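Local coordinates for protein phosphotriesterase, putative (Deinococcus radiodurans, PDB 4J35) that hydrolyses organophosphates after molecular engineering of a weak promiscuous lactonase template, probably using two divalent metal ions held in a TIM-barrel phosphotriesterase-family fold, at residues 105-110 / 118-123; 126-131 / 169-174; 72-77 / 130-135. The protein carries 7 engineered substitutions. All coordinates share one frame; numbering follows the deposited sequence.

Overall arrangement
The three contacts follow helix 116-129 of the TIM barrel from its first turns to the loop beyond it. Contact 1 packs the early part of that helix on helix 105-113; contact 2 sets its last turn against the link between helix 153-169 and strand 173-174, centres about 17 Å apart. Contact 3 shares Glu-130 and Gly-131 with contact 2, its centre about 13 Å away, and ties the following loop to the start of helix 76-86. Glu-127 salt-bridges Arg-74, whose side chain is about 11 Å from a cobalt ion, tying the helix end to the metal-site surroundings. Contact 1 closes before contact 2 opens, and both segments of contact 1 fall between those of contact 3.

Contact 1. Residues 105-110 / 118-123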
ATOM      1  N   THR A 105     -10.056  18.130   6.713  1.00 43.54           N
ATOM      2  CA  THR A 105     -10.903  19.284   6.742  1.00 36.78           C
ATOM      3  C   THR A 105     -10.564  20.101   5.490  1.00 35.84           C
ATOM      4  O   THR A 105     -11.444  20.603   4.857  1.00 38.48           O
ATOM      5  CB  THR A 105     -10.806  20.117   8.056  1.00 57.21           C
ATOM      6  OG1 THR A 105     -10.760  19.232   9.187  1.00 63.01           O
ATOM      7  CG2 THR A 105     -12.030  21.047   8.166  1.00 56.01           C
ATOM      8  N   TYR A 106      -9.293  20.138   5.102  1.00 34.08           N
ATOM      9  CA  TYR A 106      -8.876  20.929   3.937  1.00 31.88           C
ATOM     10  C   TYR A 106      -9.694  20.650   2.652  1.00 29.43           C
ATOM     11  O   TYR A 106     -10.336  21.546   2.112  1.00 32.58           O
ATOM     12  CB  TYR A 106      -7.389  20.666   3.671  1.00 30.21           C
ATOM     13  CG  TYR A 106      -6.781  21.431   2.502  1.00 31.59           C
ATOM     14  CD1 TYR A 106      -6.527  22.803   2.592  1.00 32.53           C
ATOM     15  CD2 TYR A 106      -6.426  20.775   1.323  1.00 33.38           C
ATOM     16  CE1 TYR A 106      -5.940  23.495   1.543  1.00 37.73           C
ATOM     17  CE2 TYR A 106      -5.841  21.467   0.257  1.00 35.18           C
ATOM     18  CZ  TYR A 106      -5.597  22.817   0.376  1.00 41.42           C
ATOM     19  OH  TYR A 106      -5.005  23.486  -0.662  1.00 36.29           O
ATOM     20  N   PHE A 107      -9.669  19.418   2.141  1.00 37.59           N
ATOM     21  CA  PHE A 107     -10.387  19.185   0.864  1.00 41.22           C
ATOM     22  C   PHE A 107     -11.901  19.087   1.053  1.00 39.18           C
ATOM     23  O   PHE A 107     -12.648  19.374   0.143  1.00 36.65           O
ATOM     24  CB  PHE A 107      -9.861  17.956   0.123  1.00 36.78           C
ATOM     25  CG  PHE A 107      -8.726  18.248  -0.803  1.00 36.73           C
ATOM     26  CD1 PHE A 107      -8.916  19.045  -1.924  1.00 37.97           C
ATOM     27  CD2 PHE A 107      -7.466  17.706  -0.566  1.00 37.92           C
ATOM     28  CE1 PHE A 107      -7.867  19.308  -2.789  1.00 40.09           C
ATOM     29  CE2 PHE A 107      -6.417  17.959  -1.422  1.00 41.08           C
ATOM     30  CZ  PHE A 107      -6.617  18.770  -2.545  1.00 44.72           C
ATOM     31  N   LYS A 108     -12.363  18.715   2.241  1.00 37.65           N
ATOM     32  CA  LYS A 108     -13.795  18.756   2.517  1.00 42.84           C
ATOM     33  C   LYS A 108     -14.298  20.191   2.439  1.00 42.90           C
ATOM     34  O   LYS A 108     -15.375  20.452   1.899  1.00 42.48           O
ATOM     35  CB  LYS A 108     -14.114  18.145   3.880  1.00 46.86           C
ATOM     36  N   PHE A 109     -13.522  21.128   2.971  1.00 33.35           N
ATOM     37  CA  PHE A 109     -13.880  22.549   2.903  1.00 36.21           C
ATOM     38  C   PHE A 109     -13.856  23.012   1.432  1.00 41.91           C
ATOM     39  O   PHE A 109     -14.813  23.602   0.943  1.00 44.08           O
ATOM     40  CB  PHE A 109     -12.893  23.365   3.740  1.00 41.07           C
ATOM     41  CG  PHE A 109     -13.203  24.825   3.781  1.00 43.87           C
ATOM     42  CD1 PHE A 109     -14.332  25.289   4.449  1.00 49.80           C
ATOM     43  CD2 PHE A 109     -12.361  25.743   3.169  1.00 41.57           C
ATOM     44  CE1 PHE A 109     -14.625  26.652   4.492  1.00 55.22           C
ATOM     45  CE2 PHE A 109     -12.645  27.096   3.213  1.00 48.05           C
ATOM     46  CZ  PHE A 109     -13.785  27.551   3.870  1.00 53.69           C
ATOM     47  N   ARG A 110     -12.768  22.711   0.723  1.00 36.13           N
ATOM     48  CA  ARG A 110     -12.662  23.084  -0.690  1.00 34.41           C
ATOM     49  C   ARG A 110     -13.815  22.508  -1.504  1.00 37.66           C
ATOM     50  O   ARG A 110     -14.396  23.200  -2.351  1.00 41.06           O
ATOM     51  CB  ARG A 110     -11.333  22.636  -1.283  1.00 41.64           C
ATOM     52  CG  ARG A 110     -10.115  23.269  -0.631  1.00 36.04           C
ATOM     53  CD  ARG A 110      -8.850  22.961  -1.430  1.00 42.68           C
ATOM     54  NE  ARG A 110      -8.800  23.789  -2.640  1.00 46.43           N
ATOM     55  CZ  ARG A 110      -8.195  24.969  -2.720  1.00 41.47           C
ATOM     56  NH1 ARG A 110      -7.556  25.469  -1.674  1.00 47.78           N
ATOM     57  NH2 ARG A 110      -8.240  25.668  -3.849  1.00 46.75           N
ATOM     58  N   SER A 118     -11.695  18.160  -9.465  1.00 41.95           N
ATOM     59  CA  SER A 118     -10.719  18.639 -10.433  1.00 41.62           C
ATOM     60  C   SER A 118      -9.421  19.093  -9.762  1.00 38.78           C
ATOM     61  O   SER A 118      -8.346  18.922 -10.328  1.00 43.06           O
ATOM     62  CB  SER A 118     -11.314  19.758 -11.285  1.00 49.86           C
ATOM     63  OG  SER A 118     -12.329  19.219 -12.124  1.00 56.04           O
ATOM     64  N   GLU A 119      -9.510  19.677  -8.570  1.00 35.21           N
ATOM     65  CA  GLU A 119      -8.299  20.063  -7.848  1.00 35.82           C
ATOM     66  C   GLU A 119      -7.489  18.858  -7.447  1.00 33.30           C
ATOM     67  O   GLU A 119      -6.249  18.863  -7.540  1.00 34.81           O
ATOM     68  CB  GLU A 119      -8.639  20.917  -6.614  1.00 34.30           C
ATOM     69  CG  GLU A 119      -9.164  22.298  -7.033  1.00 39.75           C
ATOM     70  CD  GLU A 119      -9.676  23.109  -5.852  1.00 43.04           C
ATOM     71  OE1 GLU A 119      -9.853  22.518  -4.772  1.00 43.34           O
ATOM     72  OE2 GLU A 119      -9.897  24.329  -6.006  1.00 50.15           O
ATOM     73  N   ILE A 120      -8.181  17.822  -6.990  1.00 33.53           N
ATOM     74  CA  ILE A 120      -7.527  16.579  -6.606  1.00 36.51           C
ATOM     75  C   ILE A 120      -6.917  15.924  -7.832  1.00 37.70           C
ATOM     76  O   ILE A 120      -5.801  15.457  -7.813  1.00 34.15           O
ATOM     77  CB  ILE A 120      -8.528  15.626  -5.932  1.00 31.98           C
ATOM     78  CG1 ILE A 120      -9.028  16.274  -4.635  1.00 36.74           C
ATOM     79  CG2 ILE A 120      -7.882  14.253  -5.685  1.00 37.53           C
ATOM     80  CD1 ILE A 120     -10.240  15.614  -4.038  1.00 37.20           C
ATOM     81  N   TYR A 121      -7.672  15.902  -8.919  1.00 32.88           N
ATOM     82  CA  TYR A 121      -7.167  15.348 -10.141  1.00 34.97           C
ATOM     83  C   TYR A 121      -5.856  16.034 -10.532  1.00 30.38           C
ATOM     84  O   TYR A 121      -4.910  15.349 -10.955  1.00 33.87           O
ATOM     85  CB  TYR A 121      -8.225  15.517 -11.243  1.00 35.05           C
ATOM     86  CG  TYR A 121      -7.645  15.467 -12.628  1.00 37.63           C
ATOM     87  CD1 TYR A 121      -7.314  14.260 -13.223  1.00 40.25           C
ATOM     88  CD2 TYR A 121      -7.420  16.638 -13.335  1.00 43.69           C
ATOM     89  CE1 TYR A 121      -6.770  14.214 -14.511  1.00 39.59           C
ATOM     90  CE2 TYR A 121      -6.878  16.611 -14.607  1.00 42.40           C
ATOM     91  CZ  TYR A 121      -6.551  15.398 -15.187  1.00 45.52           C
ATOM     92  OH  TYR A 121      -6.020  15.387 -16.456  1.00 48.70           O
ATOM     93  N   GLU A 122      -5.801  17.364 -10.420  1.00 36.85           N
ATOM     94  CA  GLU A 122      -4.611  18.110 -10.857  1.00 35.05           C
ATOM     95  C   GLU A 122      -3.413  17.757  -9.998  1.00 36.46           C
ATOM     96  O   GLU A 122      -2.289  17.615 -10.493  1.00 38.41           O
ATOM     97  CB  GLU A 122      -4.826  19.613 -10.770  1.00 35.18           C
ATOM     98  CG  GLU A 122      -5.819  20.164 -11.756  1.00 48.10           C
ATOM     99  CD  GLU A 122      -5.351  20.036 -13.217  1.00 76.17           C
ATOM    100  OE1 GLU A 122      -4.136  19.843 -13.469  1.00 74.60           O
ATOM    101  OE2 GLU A 122      -6.214  20.137 -14.118  1.00 85.02           O
ATOM    102  N   MET A 123      -3.645  17.632  -8.702  1.00 36.51           N
ATOM    103  CA  MET A 123      -2.561  17.207  -7.794  1.00 30.53           C
ATOM    104  C   MET A 123      -2.060  15.819  -8.170  1.00 29.08           C
ATOM    105  O   MET A 123      -0.841  15.558  -8.286  1.00 34.16           O
ATOM    106  CB  MET A 123      -3.065  17.227  -6.343  1.00 32.90           C
ATOM    107  CG  MET A 123      -2.121  16.549  -5.352  1.00 37.37           C
ATOM    108  SD  MET A 123      -2.900  16.443  -3.718  1.00 35.09           S
ATOM    109  CE  MET A 123      -3.800  14.910  -3.967  1.00 42.51           C
TER
HETATM  110  O   HOH W   1     -12.644  24.274  -4.381  1.00 50.21           O
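The Phe-107 ring takes CG1 of Ile-120 over one face and CD2 of Tyr-106, its neighbour in sequence, over the opposite face. Ile-120 CG1 makes a CH-pi contact, 4.0 Å from the Phe-107 ring centroid, displaced toward the CE1 side of the rim. With a chi1 of -63°, Ile-120 holds CG1 beside its backbone N, which brings this methylene over the ring. CB of Glu-119 lies at the ring edge, 4.2 Å from Phe-107 CE1, and Met-123 SD comes in obliquely from the CE2 side. One turn on, Arg-110 lays its CD against a face of the Tyr-106 ring and turns its guanidinium edge to Glu-119. The grip is side-on: NE of Arg-110 donates to OE1 of Glu-119 at 2.7 Å, and Arg-110 NH2 to Glu-119 OE2 at 3.0 Å. Both bonds are nearly straight and run in the guanidinium plane, yet they reach the oxygens from above the carboxylate, the two planes being 52° apart. Two bonds to two oxygens restrict rotation of both groups. A water donates to Arg-110 O and, weakly, to Glu-119 OE2, linking the carboxylate to the backbone of helix 105-113. The pairing is thus an interhelical salt bridge beside a buried apolar patch. The axes of the two helical segments approach to 11.5 Å at 132°, their directions closer to antiparallel than parallel. Phe-96 meets Phe-107 edge-to-face, while helix 153-169 packs Tyr-154 on Phe-107 and Phe-158 and Ala-161 on Ile-120.

Contact 2. Residues 126-131 / 169-174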
ATOM      1  N   THR A 126      -0.190  15.847 -11.565  1.00 43.87           N
ATOM      2  CA  THR A 126       1.090  16.547 -11.495  1.00 40.79           C
ATOM      3  C   THR A 126       2.125  15.692 -10.769  1.00 45.57           C
ATOM      4  O   THR A 126       3.301  15.611 -11.165  1.00 42.18           O
ATOM      5  CB  THR A 126       0.959  17.897 -10.757  1.00 38.72           C
ATOM      6  OG1 THR A 126       0.079  18.762 -11.488  1.00 41.62           O
ATOM      7  CG2 THR A 126       2.327  18.568 -10.580  1.00 44.41           C
ATOM      8  N   GLU A 127       1.703  15.037  -9.696  1.00 42.69           N
ATOM      9  CA  GLU A 127       2.669  14.266  -8.918  1.00 35.90           C
ATOM     10  C   GLU A 127       3.083  12.973  -9.648  1.00 38.85           C
ATOM     11  O   GLU A 127       4.200  12.492  -9.476  1.00 40.52           O
ATOM     12  CB  GLU A 127       2.149  14.025  -7.488  1.00 35.56           C
ATOM     13  CG  GLU A 127       2.035  15.316  -6.679  1.00 33.59           C
ATOM     14  CD  GLU A 127       1.697  15.095  -5.199  1.00 40.07           C
ATOM     15  OE1 GLU A 127       1.050  14.076  -4.870  1.00 34.91           O
ATOM     16  OE2 GLU A 127       2.105  15.946  -4.378  1.00 35.42           O
ATOM     17  N   VAL A 128       2.200  12.429 -10.475  1.00 35.38           N
ATOM     18  CA  VAL A 128       2.499  11.233 -11.271  1.00 35.03           C
ATOM     19  C   VAL A 128       3.352  11.575 -12.513  1.00 42.88           C
ATOM     20  O   VAL A 128       4.237  10.797 -12.910  1.00 44.62           O
ATOM     21  CB  VAL A 128       1.167  10.571 -11.781  1.00 45.06           C
ATOM     22  CG1 VAL A 128       1.406   9.652 -12.982  1.00 48.06           C
ATOM     23  CG2 VAL A 128       0.472   9.816 -10.653  1.00 38.71           C
ATOM     24  N   THR A 129       3.050  12.702 -13.158  1.00 42.08           N
ATOM     25  CA  THR A 129       3.674  13.017 -14.447  1.00 52.70           C
ATOM     26  C   THR A 129       4.889  13.939 -14.313  1.00 46.53           C
ATOM     27  O   THR A 129       5.831  13.802 -15.091  1.00 44.19           O
ATOM     28  CB  THR A 129       2.668  13.614 -15.474  1.00 41.84           C
ATOM     29  OG1 THR A 129       2.295  14.934 -15.079  1.00 50.51           O
ATOM     30  CG2 THR A 129       1.431  12.750 -15.600  1.00 48.00           C
ATOM     31  N   GLU A 130       4.900  14.820 -13.304  1.00 44.13           N
ATOM     32  CA  GLU A 130       5.949  15.852 -13.182  1.00 45.19           C
ATOM     33  C   GLU A 130       6.799  15.750 -11.937  1.00 52.38           C
ATOM     34  O   GLU A 130       8.026  15.793 -12.006  1.00 47.79           O
ATOM     35  CB  GLU A 130       5.346  17.252 -13.150  1.00 48.58           C
ATOM     36  CG  GLU A 130       4.620  17.663 -14.396  1.00 58.80           C
ATOM     37  CD  GLU A 130       4.053  19.070 -14.255  1.00 69.34           C
ATOM     38  OE1 GLU A 130       4.721  19.922 -13.610  1.00 71.13           O
ATOM     39  OE2 GLU A 130       2.935  19.312 -14.769  1.00 79.94           O
ATOM     40  N   GLY A 131       6.156  15.695 -10.778  1.00 43.91           N
ATOM     41  CA  GLY A 131       6.912  15.487  -9.565  1.00 42.53           C
ATOM     42  C   GLY A 131       6.222  16.017  -8.328  1.00 40.48           C
ATOM     43  O   GLY A 131       5.198  16.696  -8.397  1.00 43.25           O
ATOM     44  N   THR A 169      -2.832   8.112 -17.901  1.00 47.55           N
ATOM     45  CA  THR A 169      -1.407   7.847 -17.707  1.00 45.19           C
ATOM     46  C   THR A 169      -1.085   6.373 -17.560  1.00 39.56           C
ATOM     47  O   THR A 169       0.056   5.982 -17.717  1.00 43.97           O
ATOM     48  CB  THR A 169      -0.887   8.532 -16.428  1.00 53.16           C
ATOM     49  OG1 THR A 169      -1.493   7.894 -15.307  1.00 43.00           O
ATOM     50  CG2 THR A 169      -1.239  10.030 -16.416  1.00 54.18           C
ATOM     51  N   GLY A 170      -2.079   5.552 -17.242  1.00 42.03           N
ATOM     52  CA  GLY A 170      -1.841   4.143 -16.990  1.00 37.71           C
ATOM     53  C   GLY A 170      -1.252   3.867 -15.604  1.00 42.39           C
ATOM     54  O   GLY A 170      -0.846   2.748 -15.334  1.00 40.73           O
ATOM     55  N   VAL A 171      -1.225   4.868 -14.731  1.00 40.19           N
ATOM     56  CA  VAL A 171      -0.597   4.693 -13.387  1.00 34.53           C
ATOM     57  C   VAL A 171      -1.382   3.610 -12.639  1.00 36.33           C
ATOM     58  O   VAL A 171      -2.595   3.501 -12.800  1.00 39.94           O
ATOM     59  CB  VAL A 171      -0.518   6.030 -12.607  1.00 35.25           C
ATOM     60  CG1 VAL A 171      -1.909   6.580 -12.288  1.00 39.81           C
ATOM     61  CG2 VAL A 171       0.282   5.882 -11.300  1.00 33.43           C
ATOM     62  N   PRO A 172      -0.692   2.759 -11.856  1.00 33.82           N
ATOM     63  CA  PRO A 172      -1.422   1.826 -10.990  1.00 35.05           C
ATOM     64  C   PRO A 172      -2.174   2.546  -9.827  1.00 28.14           C
ATOM     65  O   PRO A 172      -1.793   3.639  -9.431  1.00 32.97           O
ATOM     66  CB  PRO A 172      -0.299   0.966 -10.380  1.00 34.87           C
ATOM     67  CG  PRO A 172       0.955   1.373 -11.070  1.00 30.96           C
ATOM     68  CD  PRO A 172       0.761   2.710 -11.610  1.00 32.20           C
ATOM     69  N   ILE A 173      -3.199   1.893  -9.286  1.00 32.57           N
ATOM     70  CA  ILE A 173      -3.961   2.388  -8.127  1.00 28.82           C
ATOM     71  C   ILE A 173      -3.912   1.296  -7.053  1.00 32.83           C
ATOM     72  O   ILE A 173      -4.196   0.112  -7.350  1.00 31.06           O
ATOM     73  CB  ILE A 173      -5.449   2.623  -8.530  1.00 32.91           C
ATOM     74  CG1 ILE A 173      -5.554   3.829  -9.475  1.00 36.74           C
ATOM     75  CG2 ILE A 173      -6.346   2.835  -7.313  1.00 33.47           C
ATOM     76  CD1 ILE A 173      -6.979   4.036  -9.981  1.00 40.40           C
ATOM     77  N   ILE A 174      -3.490   1.661  -5.833  1.00 32.69           N
ATOM     78  CA  ILE A 174      -3.609   0.744  -4.714  1.00 34.37           C
ATOM     79  C   ILE A 174      -4.570   1.327  -3.692  1.00 30.41           C
ATOM     80  O   ILE A 174      -4.754   2.530  -3.623  1.00 31.01           O
ATOM     81  CB  ILE A 174      -2.226   0.438  -4.048  1.00 29.55           C
ATOM     82  CG1 ILE A 174      -1.611   1.688  -3.452  1.00 33.09           C
ATOM     83  CG2 ILE A 174      -1.292  -0.194  -5.104  1.00 33.34           C
ATOM     84  CD1 ILE A 174      -0.260   1.361  -2.756  1.00 33.17           C
TER
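Val-128 and Thr-129, in the last turn of helix 116-129, meet Thr-169 and Val-171 mainly through methyl groups. Just before them, Thr-126 leaves its carbonyl O to accept from the backbone N of both Glu-130 and Gly-131. Val-128 points both branches across: CG2 lies 4.0 Å from CG2 of Val-171, and CG1 meets OG1 of Thr-169 at 4.1 Å, tip to tip. A chi1 of 160° puts CG1 opposite the backbone N, where it also reaches Val-171 CB. The next residue adds its CG2, 3.9 Å from CG2 of Thr-169, the two threonine side chains crossing at about a right angle. Their hydroxyls are engaged elsewhere, Thr-129 OG1 with Arg-125 O and Thr-169 OG1 with Val-165 O. Thr-169 OG1 also accepts from the N of Val-171 at 3.1 Å, an ST turn that fixes the hydroxyl as the chain leaves its helix. Gly-131 ends the first segment with positive phi, turning the backbone out of the helical path. The contact joins the C-terminal turn of helix 116-129 to the link between helix 153-169 and strand 173-174: Val-171 also packs on Val-165 of helix 153-169, and Pro-172 leads into the strand, where it touches Leu-321 and Phe-322 of helix 307-322.

Contact 3. Residues 72-77 / 130-135; sequences CGRNPA and EGIAGT
Ile-132 and Arg-74 come from opposite directions, the branched end of the isoleucine meeting the guanidinium over one face. Ile-132 CG2 stands 3.4 Å from Arg-74 NH2, offset toward the rim, while Ile-132 CD1 comes within 3.6 Å of Arg-74 NH1. The arginine chain leaves its backbone with CG opposite the N (chi1 175°) and bends at chi3, which turns its face to these methyls. Pro-76 crosses Ile-132 at about a right angle, its CG 3.8 Å from Ile-132 CG2 and nearly as close to CD1. The isoleucine's two methyls thus touch both proline ring and guanidinium, which lie roughly at right angles about them. With an alanine here, the guanidinium face and the Pro-76 ring would probably lose their shared apolar partner, opening a gap. Ala-93 O and a salt bridge to Glu-127 OE1 hold NH1 of Arg-74 and help fix the plane. The backbone O of Ile-132 accepts from N and OG1 of Thr-135, the latter at 2.8 Å in the carbonyl plane. The backbone bond closes a type I' beta turn from Ile-132 to Thr-135. In segment 72-77, Asn-75 is the N-cap of helix 76-86, its OD1 accepting from Phe-78 N. The contact therefore joins a tight turn to a capped helix start in the TIM barrel, with the Arg-74 side chain about 8 Å from that of the metal ligand His-23.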
ATOM      1  N   CYS A  72       0.058  11.673   5.642  1.00 31.27           N
ATOM      2  CA  CYS A  72       0.523  10.778   6.687  1.00 31.03           C
ATOM      3  C   CYS A  72       2.028  10.718   6.698  1.00 37.38           C
ATOM      4  O   CYS A  72       2.608   9.667   6.978  1.00 31.79           O
ATOM      5  CB  CYS A  72      -0.019   9.364   6.496  1.00 28.65           C
ATOM      6  SG  CYS A  72      -1.849   9.278   6.552  1.00 33.52           S
ATOM      7  N   GLY A  73       2.671  11.837   6.390  1.00 36.73           N
ATOM      8  CA  GLY A  73       4.112  11.889   6.584  1.00 32.00           C
ATOM      9  C   GLY A  73       4.963  11.513   5.402  1.00 38.07           C
ATOM     10  O   GLY A  73       6.172  11.375   5.539  1.00 33.19           O
ATOM     11  N   ARG A  74       4.340  11.352   4.236  1.00 28.65           N
ATOM     12  CA  ARG A  74       5.055  11.000   3.006  1.00 27.77           C
ATOM     13  C   ARG A  74       6.196  11.950   2.736  1.00 29.43           C
ATOM     14  O   ARG A  74       6.047  13.192   2.840  1.00 30.90           O
ATOM     15  CB  ARG A  74       4.090  11.101   1.801  1.00 32.26           C
ATOM     16  CG  ARG A  74       4.767  10.869   0.433  1.00 26.33           C
ATOM     17  CD  ARG A  74       3.827  11.194  -0.744  1.00 28.65           C
ATOM     18  NE  ARG A  74       3.588  12.620  -0.842  1.00 32.67           N
ATOM     19  CZ  ARG A  74       3.062  13.234  -1.906  1.00 30.63           C
ATOM     20  NH1 ARG A  74       2.749  12.535  -3.009  1.00 30.51           N
ATOM     21  NH2 ARG A  74       2.856  14.535  -1.854  1.00 32.99           N
ATOM     22  N   ASN A  75       7.332  11.362   2.387  1.00 29.42           N
ATOM     23  CA  ASN A  75       8.584  12.110   2.252  1.00 31.09           C
ATOM     24  C   ASN A  75       9.433  11.540   1.145  1.00 33.32           C
ATOM     25  O   ASN A  75      10.345  10.752   1.383  1.00 35.15           O
ATOM     26  CB  ASN A  75       9.376  12.090   3.545  1.00 37.55           C
ATOM     27  CG  ASN A  75      10.531  13.084   3.532  1.00 38.66           C
ATOM     28  OD1 ASN A  75      11.072  13.415   2.486  1.00 41.61           O
ATOM     29  ND2 ASN A  75      10.897  13.573   4.709  1.00 42.89           N
ATOM     30  N   PRO A  76       9.135  11.928  -0.092  1.00 34.78           N
ATOM     31  CA  PRO A  76       9.825  11.349  -1.243  1.00 41.51           C
ATOM     32  C   PRO A  76      11.350  11.508  -1.229  1.00 40.78           C
ATOM     33  O   PRO A  76      12.047  10.582  -1.662  1.00 41.49           O
ATOM     34  CB  PRO A  76       9.231  12.110  -2.429  1.00 39.82           C
ATOM     35  CG  PRO A  76       7.918  12.603  -1.940  1.00 42.33           C
ATOM     36  CD  PRO A  76       8.095  12.891  -0.494  1.00 39.54           C
ATOM     37  N   ALA A  77      11.851  12.657  -0.798  1.00 41.20           N
ATOM     38  CA  ALA A  77      13.293  12.876  -0.758  1.00 41.24           C
ATOM     39  C   ALA A  77      13.985  11.940   0.246  1.00 39.01           C
ATOM     40  O   ALA A  77      15.085  11.499  -0.015  1.00 41.70           O
ATOM     41  CB  ALA A  77      13.593  14.322  -0.416  1.00 47.57           C
ATOM     42  N   GLU A 130       4.900  14.820 -13.304  1.00 44.13           N
ATOM     43  CA  GLU A 130       5.949  15.852 -13.182  1.00 45.19           C
ATOM     44  C   GLU A 130       6.799  15.750 -11.937  1.00 52.38           C
ATOM     45  O   GLU A 130       8.026  15.793 -12.006  1.00 47.79           O
ATOM     46  CB  GLU A 130       5.346  17.252 -13.150  1.00 48.58           C
ATOM     47  CG  GLU A 130       4.620  17.663 -14.396  1.00 58.80           C
ATOM     48  CD  GLU A 130       4.053  19.070 -14.255  1.00 69.34           C
ATOM     49  OE1 GLU A 130       4.721  19.922 -13.610  1.00 71.13           O
ATOM     50  OE2 GLU A 130       2.935  19.312 -14.769  1.00 79.94           O
ATOM     51  N   GLY A 131       6.156  15.695 -10.778  1.00 43.91           N
ATOM     52  CA  GLY A 131       6.912  15.487  -9.565  1.00 42.53           C
ATOM     53  C   GLY A 131       6.222  16.017  -8.328  1.00 40.48           C
ATOM     54  O   GLY A 131       5.198  16.696  -8.397  1.00 43.25           O
ATOM     55  N   ILE A 132       6.807  15.691  -7.187  1.00 40.45           N
ATOM     56  CA  ILE A 132       6.219  16.029  -5.912  1.00 35.24           C
ATOM     57  C   ILE A 132       6.987  17.163  -5.257  1.00 38.44           C
ATOM     58  O   ILE A 132       8.201  17.090  -5.099  1.00 42.66           O
ATOM     59  CB  ILE A 132       6.227  14.808  -4.976  1.00 38.31           C
ATOM     60  CG1 ILE A 132       5.407  13.678  -5.613  1.00 36.93           C
ATOM     61  CG2 ILE A 132       5.708  15.212  -3.603  1.00 36.80           C
ATOM     62  CD1 ILE A 132       5.702  12.306  -5.097  1.00 37.03           C
ATOM     63  N   ALA A 133       6.262  18.214  -4.893  1.00 44.33           N
ATOM     64  CA  ALA A 133       6.797  19.296  -4.068  1.00 48.96           C
ATOM     65  C   ALA A 133       8.033  19.929  -4.684  1.00 51.84           C
ATOM     66  O   ALA A 133       8.950  20.327  -3.972  1.00 50.84           O
ATOM     67  CB  ALA A 133       7.101  18.787  -2.645  1.00 50.67           C
ATOM     68  N   GLY A 134       8.052  20.006  -6.007  1.00 59.23           N
ATOM     69  CA  GLY A 134       9.116  20.676  -6.731  1.00 57.43           C
ATOM     70  C   GLY A 134      10.408  19.894  -6.883  1.00 59.27           C
ATOM     71  O   GLY A 134      11.384  20.426  -7.399  1.00 74.34           O
ATOM     72  N   THR A 135      10.422  18.634  -6.457  1.00 58.56           N
ATOM     73  CA  THR A 135      11.672  17.861  -6.414  1.00 52.83           C
ATOM     74  C   THR A 135      11.992  17.081  -7.677  1.00 59.81           C
ATOM     75  O   THR A 135      13.134  16.671  -7.876  1.00 67.96           O
ATOM     76  CB  THR A 135      11.653  16.817  -5.306  1.00 52.04           C
ATOM     77  OG1 THR A 135      10.632  15.856  -5.594  1.00 49.33           O
ATOM     78  CG2 THR A 135      11.397  17.462  -3.958  1.00 52.67           C
TER